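Local structure of TATA-box-binding protein (Methanococcus jannaschii, 2Z8U) at residues G140-L145 against K149-I154; A111-G116 against R173-I178; D26-E31 against I96-N101. The protein probably binds the TATA box of archaeal promoters as a general transcription initiation factor for genes transcribed by RNA polymerase. All blocks are in the same frame, centred on the assembly; numbering follows the deposited sequence.

Contact 1: G140-L145 against K149-I154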
ATOM      1  N   GLY B 140       6.302   4.048  28.002  1.00 41.95           N
ATOM      2  CA  GLY B 140       6.405   2.591  27.859  1.00 40.45           C
ATOM      3  C   GLY B 140       6.834   2.172  26.467  1.00 39.66           C
ATOM      4  O   GLY B 140       6.702   2.937  25.500  1.00 39.63           O
ATOM      5  N   LEU B 141       7.382   0.966  26.391  1.00 37.65           N
ATOM      6  CA  LEU B 141       7.738   0.331  25.151  1.00 36.88           C
ATOM      7  C   LEU B 141       6.627  -0.657  24.725  1.00 37.10           C
ATOM      8  O   LEU B 141       6.100  -1.416  25.562  1.00 36.28           O
ATOM      9  CB  LEU B 141       9.054  -0.412  25.367  1.00 36.74           C
ATOM     10  CG  LEU B 141       9.635  -1.219  24.217  1.00 35.72           C
ATOM     11  CD1 LEU B 141      11.126  -1.068  24.207  1.00 36.92           C
ATOM     12  CD2 LEU B 141       9.238  -2.674  24.341  1.00 33.35           C
ATOM     13  N   VAL B 142       6.284  -0.638  23.436  1.00 37.41           N
ATOM     14  CA  VAL B 142       5.245  -1.508  22.884  1.00 37.68           C
ATOM     15  C   VAL B 142       5.888  -2.708  22.197  1.00 38.40           C
ATOM     16  O   VAL B 142       6.802  -2.584  21.385  1.00 36.98           O
ATOM     17  CB  VAL B 142       4.277  -0.752  21.931  1.00 38.24           C
ATOM     18  CG1 VAL B 142       3.168  -1.675  21.422  1.00 37.49           C
ATOM     19  CG2 VAL B 142       3.664   0.458  22.647  1.00 37.58           C
ATOM     20  N   TYR B 143       5.390  -3.882  22.550  1.00 39.12           N
ATOM     21  CA  TYR B 143       5.960  -5.122  22.097  1.00 40.42           C
ATOM     22  C   TYR B 143       4.806  -6.049  21.714  1.00 41.00           C
ATOM     23  O   TYR B 143       3.995  -6.415  22.552  1.00 40.95           O
ATOM     24  CB  TYR B 143       6.776  -5.691  23.266  1.00 41.70           C
ATOM     25  CG  TYR B 143       7.509  -6.983  23.035  1.00 42.68           C
ATOM     26  CD1 TYR B 143       7.777  -7.839  24.109  1.00 43.91           C
ATOM     27  CD2 TYR B 143       7.940  -7.358  21.767  1.00 42.58           C
ATOM     28  CE1 TYR B 143       8.465  -9.026  23.920  1.00 45.53           C
ATOM     29  CE2 TYR B 143       8.627  -8.539  21.570  1.00 44.67           C
ATOM     30  CZ  TYR B 143       8.891  -9.363  22.653  1.00 44.41           C
ATOM     31  OH  TYR B 143       9.572 -10.542  22.460  1.00 45.58           O
ATOM     32  N   ARG B 144       4.720  -6.422  20.450  1.00 41.02           N
ATOM     33  CA  ARG B 144       3.661  -7.333  20.032  1.00 42.46           C
ATOM     34  C   ARG B 144       4.161  -8.780  19.973  1.00 43.10           C
ATOM     35  O   ARG B 144       5.223  -9.049  19.402  1.00 44.29           O
ATOM     36  CB  ARG B 144       3.058  -6.869  18.699  1.00 41.87           C
ATOM     37  CG  ARG B 144       1.746  -7.559  18.340  1.00 42.73           C
ATOM     38  CD  ARG B 144       0.949  -6.706  17.377  1.00 42.13           C
ATOM     39  NE  ARG B 144      -0.249  -7.368  16.852  1.00 42.99           N
ATOM     40  CZ  ARG B 144      -1.150  -6.768  16.074  1.00 44.01           C
ATOM     41  NH1 ARG B 144      -0.987  -5.496  15.739  1.00 41.60           N
ATOM     42  NH2 ARG B 144      -2.210  -7.444  15.603  1.00 45.86           N
ATOM     43  N   LEU B 145       3.414  -9.709  20.570  1.00 43.26           N
ATOM     44  CA  LEU B 145       3.736 -11.140  20.456  1.00 44.10           C
ATOM     45  C   LEU B 145       2.759 -11.853  19.522  1.00 44.62           C
ATOM     46  O   LEU B 145       1.589 -11.478  19.438  1.00 45.51           O
ATOM     47  CB  LEU B 145       3.729 -11.826  21.826  1.00 44.45           C
ATOM     48  CG  LEU B 145       4.798 -11.544  22.888  1.00 44.54           C
ATOM     49  CD1 LEU B 145       4.622 -12.520  24.063  1.00 44.69           C
ATOM     50  CD2 LEU B 145       6.199 -11.660  22.307  1.00 44.87           C
ATOM     51  N   LYS B 149      -1.085 -14.420  20.956  1.00 36.48           N
ATOM     52  CA  LYS B 149      -1.313 -13.174  20.224  1.00 35.57           C
ATOM     53  C   LYS B 149      -1.697 -12.096  21.223  1.00 34.43           C
ATOM     54  O   LYS B 149      -2.868 -11.959  21.581  1.00 33.67           O
ATOM     55  CB  LYS B 149      -2.409 -13.375  19.177  1.00 35.86           C
ATOM     56  CG  LYS B 149      -2.814 -12.111  18.435  1.00 37.04           C
ATOM     57  CD  LYS B 149      -4.063 -12.365  17.584  1.00 37.69           C
ATOM     58  CE  LYS B 149      -4.567 -11.051  16.982  1.00 36.88           C
ATOM     59  NZ  LYS B 149      -5.897 -11.244  16.329  1.00 37.39           N
ATOM     60  N   VAL B 150      -0.694 -11.359  21.701  1.00 33.58           N
ATOM     61  CA  VAL B 150      -0.900 -10.344  22.736  1.00 32.08           C
ATOM     62  C   VAL B 150      -0.135  -9.062  22.424  1.00 32.52           C
ATOM     63  O   VAL B 150       0.777  -9.060  21.606  1.00 31.98           O
ATOM     64  CB  VAL B 150      -0.507 -10.854  24.143  1.00 32.59           C
ATOM     65  CG1 VAL B 150      -1.416 -12.027  24.554  1.00 30.51           C
ATOM     66  CG2 VAL B 150       0.946 -11.256  24.195  1.00 31.12           C
ATOM     67  N   VAL B 151      -0.524  -7.978  23.083  1.00 32.67           N
ATOM     68  CA  VAL B 151       0.206  -6.726  23.024  1.00 33.78           C
ATOM     69  C   VAL B 151       0.749  -6.490  24.393  1.00 34.89           C
ATOM     70  O   VAL B 151       0.015  -6.579  25.384  1.00 35.19           O
ATOM     71  CB  VAL B 151      -0.681  -5.529  22.581  1.00 33.46           C
ATOM     72  CG1 VAL B 151       0.092  -4.180  22.737  1.00 33.33           C
ATOM     73  CG2 VAL B 151      -1.107  -5.730  21.167  1.00 33.60           C
ATOM     74  N   VAL B 152       2.049  -6.224  24.462  1.00 35.00           N
ATOM     75  CA  VAL B 152       2.723  -6.026  25.754  1.00 35.57           C
ATOM     76  C   VAL B 152       3.222  -4.583  25.849  1.00 35.82           C
ATOM     77  O   VAL B 152       3.716  -4.038  24.870  1.00 35.59           O
ATOM     78  CB  VAL B 152       3.914  -6.997  25.921  1.00 35.71           C
ATOM     79  CG1 VAL B 152       4.587  -6.816  27.305  1.00 36.61           C
ATOM     80  CG2 VAL B 152       3.449  -8.461  25.737  1.00 35.38           C
ATOM     81  N   LEU B 153       3.028  -3.965  27.003  1.00 35.47           N
ATOM     82  CA  LEU B 153       3.632  -2.672  27.290  1.00 36.19           C
ATOM     83  C   LEU B 153       4.582  -2.842  28.463  1.00 35.21           C
ATOM     84  O   LEU B 153       4.210  -3.398  29.506  1.00 36.43           O
ATOM     85  CB  LEU B 153       2.573  -1.627  27.632  1.00 35.03           C
ATOM     86  CG  LEU B 153       1.270  -1.665  26.828  1.00 38.85           C
ATOM     87  CD1 LEU B 153       0.249  -0.767  27.497  1.00 40.54           C
ATOM     88  CD2 LEU B 153       1.513  -1.232  25.393  1.00 37.28           C
ATOM     89  N   ILE B 154       5.807  -2.382  28.284  1.00 33.85           N
ATOM     90  CA  ILE B 154       6.825  -2.485  29.319  1.00 33.57           C
ATOM     91  C   ILE B 154       7.227  -1.087  29.742  1.00 33.70           C
ATOM     92  O   ILE B 154       7.605  -0.270  28.893  1.00 33.26           O
ATOM     93  CB  ILE B 154       8.080  -3.217  28.797  1.00 33.51           C
ATOM     94  CG1 ILE B 154       7.715  -4.616  28.267  1.00 34.40           C
ATOM     95  CG2 ILE B 154       9.133  -3.274  29.921  1.00 31.35           C
ATOM     96  CD1 ILE B 154       8.825  -5.327  27.475  1.00 34.30           C
TER
HETATM   97  O   HOH W   1      -1.230  -9.022  19.232  1.00 45.49           O
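Leu141-Leu145 and Val150-Ile154 pair as the two antiparallel strands of a beta hairpin in the second repeat, part of the long antiparallel sheet of the protein. Their chain directions differ by 160°, and the closest approach of the axes is 4.7 Å. Leu141 with Ile154 and Tyr143 with Val152 are hydrogen-bonded pairs, while Val142 with Leu153 and Arg144 with Val151 are non-hydrogen-bonded pairs. The bond from Leu141 N to Ile154 O is 2.8 Å long and almost straight, with 170° at the hydrogen; Val152 N reaches Tyr143 O at 2.7 Å.

One face carries Leu141, Tyr143, Leu145, Val150, Val152 and Ile154. Leu141 and Ile154 lie side by side, CD2 of the first 4.1 Å from CD1 of the second, and Leu121 of helix 121-127 touches both. With CG of Tyr143 anti to the backbone N (chi1 -179°), the ring is carried off the sheet, meeting Val152 CB and Ile154 CD1 obliquely; its OH is hydrogen-bonded to Thr181 OG1 of helix 168-183. Toward the turn, Leu145 CB packs on Val150 CG2 at 3.7 Å.

On the other face Val142 splits its branches, CG2 lying 3.9 Å from Leu153 CD2 and CG1 4.2 Å from Val151 CG1. Arg144 runs extended from CG to NE, where a water weakly bridges NE and Val150 O. On the same face, Arg144 and Val151 pack against Arg144 of the second subunit, whose NH1 is hydrogen-bonded to Lys149 O.

This division, helices over one face and the other left to a partner, is that of the TBP saddle, whose helix-free concave face binds DNA in relatives; here a second subunit meets it.

Contact 2: A111-G116 against R173-I178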
ATOM      1  N   ALA B 111      -3.492  -8.246  32.059  1.00 25.33           N
ATOM      2  CA  ALA B 111      -2.677  -8.854  33.099  1.00 23.91           C
ATOM      3  C   ALA B 111      -1.500  -7.915  33.336  1.00 24.28           C
ATOM      4  O   ALA B 111      -1.011  -7.241  32.403  1.00 21.16           O
ATOM      5  CB  ALA B 111      -2.174 -10.196  32.664  1.00 23.79           C
ATOM      6  N   THR B 112      -1.048  -7.876  34.588  1.00 23.92           N
ATOM      7  CA  THR B 112       0.137  -7.112  34.949  1.00 24.75           C
ATOM      8  C   THR B 112       1.145  -8.006  35.676  1.00 24.60           C
ATOM      9  O   THR B 112       0.789  -9.041  36.294  1.00 23.57           O
ATOM     10  CB  THR B 112      -0.202  -5.883  35.835  1.00 24.97           C
ATOM     11  OG1 THR B 112      -0.815  -6.318  37.064  1.00 27.14           O
ATOM     12  CG2 THR B 112      -1.163  -4.910  35.097  1.00 27.01           C
ATOM     13  N   ALA B 113       2.412  -7.607  35.563  1.00 23.74           N
ATOM     14  CA  ALA B 113       3.490  -8.274  36.259  1.00 24.25           C
ATOM     15  C   ALA B 113       4.620  -7.266  36.473  1.00 24.36           C
ATOM     16  O   ALA B 113       4.599  -6.162  35.950  1.00 24.58           O
ATOM     17  CB  ALA B 113       3.963  -9.485  35.488  1.00 23.17           C
ATOM     18  N   ASP B 114       5.591  -7.633  37.289  1.00 25.78           N
ATOM     19  CA  ASP B 114       6.710  -6.744  37.518  1.00 25.65           C
ATOM     20  C   ASP B 114       7.966  -7.503  37.174  1.00 25.85           C
ATOM     21  O   ASP B 114       8.145  -8.647  37.606  1.00 25.87           O
ATOM     22  CB  ASP B 114       6.711  -6.221  38.959  1.00 26.12           C
ATOM     23  CG  ASP B 114       5.768  -5.041  39.142  1.00 26.63           C
ATOM     24  OD1 ASP B 114       6.132  -3.912  38.791  1.00 27.65           O
ATOM     25  OD2 ASP B 114       4.651  -5.226  39.635  1.00 30.45           O
ATOM     26  N   LEU B 115       8.801  -6.891  36.335  1.00 25.30           N
ATOM     27  CA  LEU B 115      10.013  -7.564  35.850  1.00 26.35           C
ATOM     28  C   LEU B 115      11.021  -7.840  36.974  1.00 25.65           C
ATOM     29  O   LEU B 115      11.791  -8.787  36.882  1.00 25.68           O
ATOM     30  CB  LEU B 115      10.698  -6.739  34.762  1.00 27.10           C
ATOM     31  CG  LEU B 115      10.043  -6.617  33.373  1.00 28.05           C
ATOM     32  CD1 LEU B 115      10.933  -5.740  32.494  1.00 29.86           C
ATOM     33  CD2 LEU B 115       9.812  -7.984  32.725  1.00 29.22           C
ATOM     34  N   GLY B 116      11.013  -7.009  38.015  1.00 25.79           N
ATOM     35  CA  GLY B 116      12.026  -7.120  39.101  1.00 25.83           C
ATOM     36  C   GLY B 116      13.264  -6.283  38.810  1.00 26.31           C
ATOM     37  O   GLY B 116      14.161  -6.117  39.680  1.00 24.35           O
ATOM     38  N   ARG B 173       2.269 -17.846  29.810  1.00 35.07           N
ATOM     39  CA  ARG B 173       3.102 -18.143  28.634  1.00 35.99           C
ATOM     40  C   ARG B 173       3.723 -16.880  28.030  1.00 35.75           C
ATOM     41  O   ARG B 173       4.871 -16.895  27.570  1.00 35.51           O
ATOM     42  CB  ARG B 173       2.265 -18.842  27.565  1.00 35.74           C
ATOM     43  CG  ARG B 173       1.655 -20.166  27.988  1.00 37.85           C
ATOM     44  CD  ARG B 173       0.847 -20.801  26.844  1.00 38.18           C
ATOM     45  NE  ARG B 173       1.551 -20.708  25.567  1.00 42.00           N
ATOM     46  CZ  ARG B 173       1.041 -20.209  24.442  1.00 43.77           C
ATOM     47  NH1 ARG B 173      -0.211 -19.761  24.394  1.00 44.91           N
ATOM     48  NH2 ARG B 173       1.790 -20.165  23.350  1.00 44.36           N
ATOM     49  N   ALA B 174       2.937 -15.800  28.010  1.00 35.70           N
ATOM     50  CA  ALA B 174       3.403 -14.486  27.594  1.00 34.92           C
ATOM     51  C   ALA B 174       4.502 -13.952  28.518  1.00 34.94           C
ATOM     52  O   ALA B 174       5.547 -13.479  28.045  1.00 34.11           O
ATOM     53  CB  ALA B 174       2.230 -13.517  27.552  1.00 35.33           C
ATOM     54  N   LEU B 175       4.268 -14.022  29.832  1.00 34.76           N
ATOM     55  CA  LEU B 175       5.277 -13.592  30.815  1.00 34.83           C
ATOM     56  C   LEU B 175       6.630 -14.300  30.652  1.00 34.86           C
ATOM     57  O   LEU B 175       7.661 -13.630  30.632  1.00 34.96           O
ATOM     58  CB  LEU B 175       4.761 -13.689  32.257  1.00 34.93           C
ATOM     59  CG  LEU B 175       5.715 -13.212  33.368  1.00 34.59           C
ATOM     60  CD1 LEU B 175       5.931 -11.703  33.240  1.00 36.64           C
ATOM     61  CD2 LEU B 175       5.152 -13.571  34.731  1.00 35.56           C
ATOM     62  N   LYS B 176       6.626 -15.627  30.506  1.00 35.10           N
ATOM     63  CA  LYS B 176       7.876 -16.383  30.284  1.00 35.90           C
ATOM     64  C   LYS B 176       8.652 -15.830  29.079  1.00 36.51           C
ATOM     65  O   LYS B 176       9.864 -15.624  29.155  1.00 36.53           O
ATOM     66  CB  LYS B 176       7.600 -17.891  30.135  1.00 35.87           C
ATOM     67  CG  LYS B 176       8.800 -18.746  29.685  1.00 36.32           C
ATOM     68  CD  LYS B 176       9.596 -19.309  30.861  1.00 37.99           C
ATOM     69  CE  LYS B 176      11.021 -19.777  30.487  1.00 38.22           C
ATOM     70  NZ  LYS B 176      11.117 -20.557  29.222  1.00 39.80           N
ATOM     71  N   LYS B 177       7.940 -15.567  27.985  1.00 37.02           N
ATOM     72  CA  LYS B 177       8.557 -15.029  26.769  1.00 38.04           C
ATOM     73  C   LYS B 177       9.112 -13.619  26.933  1.00 37.92           C
ATOM     74  O   LYS B 177      10.219 -13.343  26.488  1.00 37.86           O
ATOM     75  CB  LYS B 177       7.597 -15.103  25.583  1.00 38.56           C
ATOM     76  CG  LYS B 177       7.622 -16.466  24.913  1.00 40.66           C
ATOM     77  CD  LYS B 177       6.321 -16.770  24.198  1.00 43.75           C
ATOM     78  CE  LYS B 177       6.370 -18.133  23.513  1.00 44.62           C
ATOM     79  NZ  LYS B 177       6.962 -18.040  22.148  1.00 45.57           N
ATOM     80  N   ILE B 178       8.356 -12.742  27.589  1.00 37.78           N
ATOM     81  CA  ILE B 178       8.839 -11.386  27.897  1.00 37.74           C
ATOM     82  C   ILE B 178      10.121 -11.454  28.756  1.00 38.01           C
ATOM     83  O   ILE B 178      11.148 -10.875  28.405  1.00 38.14           O
ATOM     84  CB  ILE B 178       7.745 -10.569  28.584  1.00 37.55           C
ATOM     85  CG1 ILE B 178       6.566 -10.378  27.620  1.00 36.94           C
ATOM     86  CG2 ILE B 178       8.277  -9.227  29.086  1.00 37.77           C
ATOM     87  CD1 ILE B 178       5.220 -10.179  28.313  1.00 36.03           C
TER
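Leu175, Leu115 and Ala113 contribute most of the 132 Å² buried between residues 111-116, the end of strand 105-114 and the loop after it, and helix residues 173-178. The interaction is apolar throughout, with no hydrogen bond crossing it, and the backbones stay well apart: the nearest CA atoms, those of Ala113 and Leu175, are 7.8 Å from each other.

Leu175 bridges that gap. With chi1 at -178° its chain swings away from its own N, and the branched end leaves the helix until CD1 stands 3.7 Å from Ala113 CB. The methyl of Ala113 projects from the strand toward the helix, so a small side chain on one partner is matched by a long one on the other.

Leu115 lies just past the end of the strand and works differently. It leaves the backbone without aiming at the helix, but the extended outer part of the side chain (chi2 180°) brings CD2 to 4.1 Å from Ile178 CG2. The Leu115 and Ile178 side chains cross at about a right angle. Leu175 and Ile178 are three residues apart, just under one helical turn, which puts both on the side of the helix that faces the sheet.

Around them, strand 105-114 runs between strands 14-23 and 159-163. Helix 168-183 packs on one face of this sheet, resting Ala174 and Ile178 on Ile162 of strand 159-163, while Leu115 also meets Leu179 and Ile182 further along the helix.

Contact 3: D26-E31 against I96-N101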
ATOM      1  N   ASP B  26     -32.723 -14.138  22.178  1.00 41.01           N
ATOM      2  CA  ASP B  26     -32.799 -14.263  20.703  1.00 42.71           C
ATOM      3  C   ASP B  26     -33.260 -13.034  19.902  1.00 42.88           C
ATOM      4  O   ASP B  26     -32.923 -12.904  18.710  1.00 44.83           O
ATOM      5  CB  ASP B  26     -33.740 -15.426  20.314  1.00 44.13           C
ATOM      6  CG  ASP B  26     -33.290 -16.786  20.882  1.00 48.48           C
ATOM      7  OD1 ASP B  26     -32.087 -17.153  20.778  1.00 51.03           O
ATOM      8  OD2 ASP B  26     -34.175 -17.511  21.406  1.00 53.59           O
ATOM      9  N   ASN B  27     -34.091 -12.198  20.508  1.00 41.56           N
ATOM     10  CA  ASN B  27     -34.748 -11.098  19.805  1.00 41.32           C
ATOM     11  C   ASN B  27     -35.286 -10.199  20.907  1.00 40.26           C
ATOM     12  O   ASN B  27     -36.497 -10.055  21.091  1.00 39.51           O
ATOM     13  CB  ASN B  27     -35.861 -11.642  18.875  1.00 41.52           C
ATOM     14  CG  ASN B  27     -36.706 -10.548  18.216  1.00 43.39           C
ATOM     15  OD1 ASN B  27     -36.237  -9.442  17.928  1.00 44.88           O
ATOM     16  ND2 ASN B  27     -37.972 -10.873  17.966  1.00 42.23           N
ATOM     17  N   ILE B  28     -34.340  -9.599  21.621  1.00 38.47           N
ATOM     18  CA  ILE B  28     -34.571  -8.905  22.882  1.00 37.94           C
ATOM     19  C   ILE B  28     -35.147  -7.521  22.609  1.00 36.52           C
ATOM     20  O   ILE B  28     -34.626  -6.769  21.783  1.00 36.37           O
ATOM     21  CB  ILE B  28     -33.240  -8.734  23.689  1.00 37.41           C
ATOM     22  CG1 ILE B  28     -32.398 -10.033  23.718  1.00 40.17           C
ATOM     23  CG2 ILE B  28     -33.522  -8.154  25.096  1.00 38.29           C
ATOM     24  CD1 ILE B  28     -32.469 -10.862  25.006  1.00 44.78           C
ATOM     25  N   ASP B  29     -36.235  -7.196  23.299  1.00 36.14           N
ATOM     26  CA  ASP B  29     -36.886  -5.901  23.132  1.00 35.55           C
ATOM     27  C   ASP B  29     -36.119  -4.905  23.984  1.00 33.80           C
ATOM     28  O   ASP B  29     -36.360  -4.803  25.174  1.00 33.64           O
ATOM     29  CB  ASP B  29     -38.359  -6.038  23.560  1.00 35.63           C
ATOM     30  CG  ASP B  29     -39.151  -4.746  23.494  1.00 37.57           C
ATOM     31  OD1 ASP B  29     -38.599  -3.627  23.356  1.00 39.67           O
ATOM     32  OD2 ASP B  29     -40.394  -4.885  23.570  1.00 37.80           O
ATOM     33  N   LEU B  30     -35.206  -4.157  23.372  1.00 33.25           N
ATOM     34  CA  LEU B  30     -34.358  -3.207  24.138  1.00 32.71           C
ATOM     35  C   LEU B  30     -35.107  -2.009  24.749  1.00 32.60           C
ATOM     36  O   LEU B  30     -34.675  -1.468  25.774  1.00 31.67           O
ATOM     37  CB  LEU B  30     -33.183  -2.721  23.269  1.00 33.54           C
ATOM     38  CG  LEU B  30     -32.220  -3.837  22.820  1.00 33.51           C
ATOM     39  CD1 LEU B  30     -31.120  -3.261  21.963  1.00 34.53           C
ATOM     40  CD2 LEU B  30     -31.633  -4.596  24.035  1.00 34.81           C
ATOM     41  N   GLU B  31     -36.209  -1.587  24.127  1.00 32.29           N
ATOM     42  CA  GLU B  31     -37.052  -0.550  24.738  1.00 33.65           C
ATOM     43  C   GLU B  31     -37.570  -0.979  26.138  1.00 32.70           C
ATOM     44  O   GLU B  31     -37.543  -0.190  27.083  1.00 32.93           O
ATOM     45  CB  GLU B  31     -38.202  -0.131  23.817  1.00 33.56           C
ATOM     46  CG  GLU B  31     -39.162   0.885  24.485  1.00 36.44           C
ATOM     47  CD  GLU B  31     -40.237   1.423  23.564  1.00 37.12           C
ATOM     48  OE1 GLU B  31     -40.403   0.876  22.444  1.00 41.72           O
ATOM     49  OE2 GLU B  31     -40.917   2.405  23.964  1.00 41.20           O
ATOM     50  N   ILE B  96     -39.333 -10.597  30.360  1.00 37.69           N
ATOM     51  CA  ILE B  96     -38.555 -10.607  29.119  1.00 39.69           C
ATOM     52  C   ILE B  96     -37.899 -11.957  28.966  1.00 40.20           C
ATOM     53  O   ILE B  96     -37.258 -12.468  29.895  1.00 40.29           O
ATOM     54  CB  ILE B  96     -37.504  -9.455  29.053  1.00 39.89           C
ATOM     55  CG1 ILE B  96     -38.218  -8.109  28.908  1.00 41.15           C
ATOM     56  CG2 ILE B  96     -36.585  -9.656  27.852  1.00 40.07           C
ATOM     57  CD1 ILE B  96     -37.550  -6.915  29.598  1.00 42.40           C
ATOM     58  N   ASP B  97     -38.075 -12.549  27.796  1.00 40.55           N
ATOM     59  CA  ASP B  97     -37.596 -13.880  27.553  1.00 41.09           C
ATOM     60  C   ASP B  97     -36.062 -13.923  27.465  1.00 40.84           C
ATOM     61  O   ASP B  97     -35.491 -13.364  26.532  1.00 41.36           O
ATOM     62  CB  ASP B  97     -38.183 -14.419  26.261  1.00 41.60           C
ATOM     63  CG  ASP B  97     -37.900 -15.883  26.082  1.00 44.40           C
ATOM     64  OD1 ASP B  97     -37.765 -16.583  27.108  1.00 46.92           O
ATOM     65  OD2 ASP B  97     -37.797 -16.340  24.922  1.00 49.79           O
ATOM     66  N   VAL B  98     -35.430 -14.594  28.432  1.00 40.54           N
ATOM     67  CA  VAL B  98     -33.953 -14.693  28.515  1.00 40.51           C
ATOM     68  C   VAL B  98     -33.477 -16.102  28.838  1.00 40.27           C
ATOM     69  O   VAL B  98     -34.220 -16.913  29.384  1.00 40.60           O
ATOM     70  CB  VAL B  98     -33.316 -13.654  29.511  1.00 40.54           C
ATOM     71  CG1 VAL B  98     -33.439 -12.237  28.985  1.00 42.13           C
ATOM     72  CG2 VAL B  98     -33.930 -13.761  30.883  1.00 41.35           C
ATOM     73  N   ILE B  99     -32.235 -16.407  28.454  1.00 40.04           N
ATOM     74  CA  ILE B  99     -31.579 -17.659  28.786  1.00 40.32           C
ATOM     75  C   ILE B  99     -31.039 -17.446  30.200  1.00 40.19           C
ATOM     76  O   ILE B  99     -30.337 -16.473  30.435  1.00 39.62           O
ATOM     77  CB  ILE B  99     -30.384 -17.925  27.794  1.00 39.90           C
ATOM     78  CG1 ILE B  99     -30.909 -18.136  26.362  1.00 41.74           C
ATOM     79  CG2 ILE B  99     -29.487 -19.112  28.242  1.00 40.87           C
ATOM     80  CD1 ILE B  99     -29.799 -18.232  25.283  1.00 41.65           C
ATOM     81  N   GLU B 100     -31.357 -18.343  31.130  1.00 40.09           N
ATOM     82  CA  GLU B 100     -30.924 -18.176  32.527  1.00 40.37           C
ATOM     83  C   GLU B 100     -29.545 -18.728  32.838  1.00 40.29           C
ATOM     84  O   GLU B 100     -28.940 -18.357  33.859  1.00 40.41           O
ATOM     85  CB  GLU B 100     -31.925 -18.828  33.473  1.00 41.34           C
ATOM     86  CG  GLU B 100     -33.177 -18.008  33.666  1.00 44.01           C
ATOM     87  CD  GLU B 100     -33.966 -18.499  34.835  1.00 50.16           C
ATOM     88  OE1 GLU B 100     -33.501 -18.313  35.986  1.00 52.33           O
ATOM     89  OE2 GLU B 100     -35.045 -19.081  34.599  1.00 52.61           O
ATOM     90  N   ASN B 101     -29.069 -19.629  31.976  1.00 38.26           N
ATOM     91  CA  ASN B 101     -27.776 -20.274  32.161  1.00 38.16           C
ATOM     92  C   ASN B 101     -26.756 -20.040  31.039  1.00 36.69           C
ATOM     93  O   ASN B 101     -26.213 -21.033  30.508  1.00 35.78           O
ATOM     94  CB  ASN B 101     -27.970 -21.779  32.359  1.00 37.59           C
ATOM     95  CG  ASN B 101     -28.727 -22.448  31.192  1.00 39.71           C
ATOM     96  OD1 ASN B 101     -29.487 -21.795  30.450  1.00 40.26           O
ATOM     97  ND2 ASN B 101     -28.523 -23.765  31.037  1.00 39.42           N
TER
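Ile28 packs against Ile96, Asp97 and Val98 at the outer end of the first-repeat half of the TBP saddle. It precedes helix 30-36, whereas residues 96-101 belong to the connection that leaves helix 77-94 and leads to strand 105-114. Neither the loop residues before the helix nor the connection has regular secondary structure, and no hydrogen bond passes between the two segments, which bury 163 Å².

The apolar part rests on two branches of one side chain. Ile28 CG2 meets Ile96 CG2 at 4.4 Å, methyl against methyl, while the other branch turns at CG1 to bring CD1 to Val98 CG1 at 4.3 Å. The first bond of the Ile96 side chain points toward residues 26-31, and Ile96 also touches Glu32 and Ile36, whereas Val98 rests on Ile88 and Leu91 of helix 77-94. Ile28 thus links the start of helix 30-36, where it also touches Val33, to the chain leaving helix 77-94.

The polar interactions lie within or beside each segment rather than between them. Asp29 is the N-cap of helix 30-36, its OD1 accepting from Glu32 N. Backbone hydrogen bonds join Ile28 to Arg65 and Ile99 to Ile24, and Glu100 OE2 forms a salt bridge with Lys92 NZ of helix 77-94.

Charge across the contact is unfavourable if anything: Asp26 OD2 and Asp97 OD2 approach to 5.2 Å without touching, and both residues are exposed, so solvent would be expected to soften any repulsion. The main chain of the connection takes part too, Ile28 CD1 standing 4.2 Å from Asp97 O.

How the contacts relate
Contacts 1 and 2 both lie in the buried part of the second repeat and join: Val152 CG2 is 3.6 Å from Ile178 CD1, so the hairpin of contact 1 and the strand of contact 2 share helix 168-183 as cover over one sheet. Contact 1 is nested along the chain inside the loop closed by contact 2. Their chemistry differs, since the hairpin is held by main-chain bonds as well as side chains, whereas contact 2 relies on side chains alone. Contact 3 is also apolar but partly exposed, lacks strand pairing, and stands on the opposite side of the chain's centre, its nearest atoms about 26 Å from either of the others.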